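Side-chain contact in oxidoreductase, iron/ascorbate family (PDB 3ON7), which probably acts as an iron(II)-dependent oxygenase that uses 2-oxoglutarate, consistent with an ethylene-forming dioxygenase: residues E58-R63 and D67-A72. Residues are numbered along the deposited sequence; the frame is centred on the assembly and turned at random. Where two conformers were deposited one is given.
Sequences EFMFNR and DGFFPA
Asn62 grips Asp67 twice, through its backbone and through its side chain. Asn62 N donates to Asp67 O at 3.0 Å. Asn62 ND2 reaches Asp67 OD1 at 2.9 Å, descending on that oxygen from above the carboxylate plane. The amide and carboxylate planes are turned 58° apart. Asp67 CG, placed between its own backbone N and carbonyl carbon (chi1 60°), carries the carboxylate back over to Asn62; Thr65 also bonds OD1 and the Arg97 backbone N bonds OD2, so this buried acid has several donors around it. Further along the chain, Phe69 is held through both backbone groups: Phe69 N donates to Phe59 O (2.8 Å) and Phe69 O accepts from Phe61 N (2.9 Å), a single bridge centred on Met60 and Phe69. Beside these bonds Gly68 CA lies 4.0 Å from Phe61 CA, the two backbones close together there.

The ring of Phe61 lies almost flat on that of Phe70, an offset stack with planes 8° apart and centroids separated by 4.1 Å. Phe70 CE2 sits over the centre of one Phe61 face; over the opposite face comes the Arg63 guanidinium, whose NH1 bonds Phe61 O in the carbonyl plane, which helps hold it above the ring. Phe70 is stacked in turn with Tyr89. The selenomethionine Met60 doubles back, bent at chi2 and chi3, and its end packs against Pro71, though Pro71 is modelled in two conformers and this packing is less certain.

Strand 68-70 is an outermost strand of the larger sheet within this chain, pairing with strand 88-92; the loop after helix 37-51 turns back along its other edge and joins it through a single beta bridge, at the periphery of the double-stranded beta-helix fold of 2-oxoglutarate oxygenases.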
loop_
_atom_site.group_PDB
_atom_site.type_symbol
_atom_site.label_atom_id
_atom_site.label_comp_id
_atom_site.label_asym_id
_atom_site.label_seq_id
_atom_site.Cartn_x
_atom_site.Cartn_y
_atom_site.Cartn_z
ATOM N N GLU B 58 18.539 3.209 -14.927
ATOM C CA GLU B 58 17.792 4.463 -15.054
ATOM C C GLU B 58 16.275 4.275 -14.986
ATOM O O GLU B 58 15.546 5.239 -14.796
ATOM C CB GLU B 58 18.104 5.166 -16.384
ATOM C CG GLU B 58 19.501 5.794 -16.503
ATOM C CD GLU B 58 19.891 6.113 -17.959
ATOM O OE1 GLU B 58 18.987 6.400 -18.791
ATOM O OE2 GLU B 58 21.107 6.070 -18.265
ATOM N N PHE B 59 15.795 3.054 -15.182
ATOM C CA PHE B 59 14.363 2.792 -15.186
ATOM C C PHE B 59 13.878 2.049 -13.943
ATOM O O PHE B 59 12.843 1.394 -13.996
ATOM C CB PHE B 59 13.993 2.057 -16.475
ATOM C CG PHE B 59 14.332 2.834 -17.707
ATOM C CD1 PHE B 59 15.614 2.767 -18.256
ATOM C CD2 PHE B 59 13.407 3.678 -18.288
ATOM C CE1 PHE B 59 15.950 3.510 -19.370
ATOM C CE2 PHE B 59 13.742 4.422 -19.425
ATOM C CZ PHE B 59 15.013 4.338 -19.953
HETATM N N MSE B 60 14.607 2.181 -12.829
HETATM C CA MSE B 60 14.209 1.573 -11.549
HETATM C C MSE B 60 12.742 1.798 -11.378
HETATM O O MSE B 60 12.267 2.910 -11.567
HETATM C CB MSE B 60 14.893 2.234 -10.337
HETATM C CG MSE B 60 16.365 1.891 -10.107
HETATM SE SE MSE B 60 16.688 -0.004 -9.886
HETATM C CE MSE B 60 15.290 -0.284 -8.575
ATOM N N PHE B 61 12.038 0.746 -10.988
ATOM C CA PHE B 61 10.588 0.811 -10.836
ATOM C C PHE B 61 10.144 1.928 -9.915
ATOM O O PHE B 61 10.800 2.224 -8.940
ATOM C CB PHE B 61 10.012 -0.517 -10.347
ATOM C CG PHE B 61 10.395 -0.886 -8.932
ATOM C CD1 PHE B 61 11.575 -1.528 -8.671
ATOM C CD2 PHE B 61 9.535 -0.626 -7.886
ATOM C CE1 PHE B 61 11.925 -1.883 -7.399
ATOM C CE2 PHE B 61 9.857 -0.973 -6.599
ATOM C CZ PHE B 61 11.044 -1.614 -6.345
ATOM N N ASN B 62 9.016 2.538 -10.265
ATOM C CA ASN B 62 8.344 3.487 -9.404
ATOM C C ASN B 62 7.778 2.759 -8.188
ATOM O O ASN B 62 7.071 1.763 -8.323
ATOM C CB ASN B 62 7.223 4.212 -10.153
ATOM C CG ASN B 62 7.727 4.951 -11.360
ATOM O OD1 ASN B 62 8.814 5.545 -11.318
ATOM N ND2 ASN B 62 6.956 4.906 -12.467
ATOM N N ARG B 63 8.093 3.287 -7.010
ATOM C CA ARG B 63 7.705 2.680 -5.751
ATOM C C ARG B 63 6.210 2.719 -5.537
ATOM O O ARG B 63 5.666 1.808 -4.943
ATOM C CB ARG B 63 8.413 3.356 -4.566
ATOM C CG ARG B 63 9.652 2.642 -4.092
ATOM C CD ARG B 63 10.717 2.580 -5.146
ATOM N NE ARG B 63 11.865 1.802 -4.678
ATOM C CZ ARG B 63 12.823 1.305 -5.464
ATOM N NH1 ARG B 63 12.791 1.489 -6.794
ATOM N NH2 ARG B 63 13.819 0.612 -4.910
ATOM N N ASP B 67 5.612 0.083 -11.751
ATOM C CA ASP B 67 5.924 -0.007 -13.161
ATOM C C ASP B 67 7.408 0.302 -13.356
ATOM O O ASP B 67 7.957 1.201 -12.702
ATOM C CB ASP B 67 5.049 0.947 -14.001
ATOM C CG ASP B 67 5.198 2.437 -13.620
ATOM O OD1 ASP B 67 5.055 2.773 -12.420
ATOM O OD2 ASP B 67 5.413 3.284 -14.535
ATOM N N GLY B 68 8.063 -0.445 -14.247
ATOM C CA GLY B 68 9.482 -0.192 -14.561
ATOM C C GLY B 68 10.374 -1.397 -14.316
ATOM O O GLY B 68 9.917 -2.531 -14.352
ATOM N N PHE B 69 11.652 -1.141 -14.058
ATOM C CA PHE B 69 12.661 -2.206 -13.953
ATOM C C PHE B 69 12.893 -2.710 -12.519
ATOM O O PHE B 69 13.066 -1.926 -11.601
ATOM C CB PHE B 69 13.974 -1.702 -14.526
ATOM C CG PHE B 69 15.131 -2.587 -14.257
ATOM C CD1 PHE B 69 15.122 -3.891 -14.674
ATOM C CD2 PHE B 69 16.255 -2.101 -13.619
ATOM C CE1 PHE B 69 16.191 -4.709 -14.436
ATOM C CE2 PHE B 69 17.346 -2.930 -13.383
ATOM C CZ PHE B 69 17.306 -4.234 -13.797
ATOM N N PHE B 70 12.935 -4.028 -12.368
ATOM C CA PHE B 70 13.173 -4.695 -11.077
ATOM C C PHE B 70 14.477 -5.471 -11.119
ATOM O O PHE B 70 14.518 -6.560 -11.693
ATOM C CB PHE B 70 12.021 -5.684 -10.767
ATOM C CG PHE B 70 10.747 -5.014 -10.388
ATOM C CD1 PHE B 70 9.877 -4.536 -11.363
ATOM C CD2 PHE B 70 10.414 -4.823 -9.055
ATOM C CE1 PHE B 70 8.663 -3.904 -11.014
ATOM C CE2 PHE B 70 9.213 -4.183 -8.694
ATOM C CZ PHE B 70 8.340 -3.712 -9.666
ATOM N N PRO B 71 15.541 -4.935 -10.500
ATOM C CA PRO B 71 16.802 -5.675 -10.519
ATOM C C PRO B 71 16.788 -6.797 -9.512
ATOM O O PRO B 71 15.926 -6.817 -8.643
ATOM C CB PRO B 71 17.835 -4.621 -10.105
ATOM C CG PRO B 71 17.063 -3.657 -9.267
ATOM C CD PRO B 71 15.669 -3.635 -9.812
ATOM N N ALA B 72 17.729 -7.726 -9.652
ATOM C CA ALA B 72 18.006 -8.729 -8.629
ATOM C C ALA B 72 19.017 -8.071 -7.685
ATOM O O ALA B 72 20.212 -8.297 -7.791
ATOM C CB ALA B 72 18.607 -10.022 -9.242
#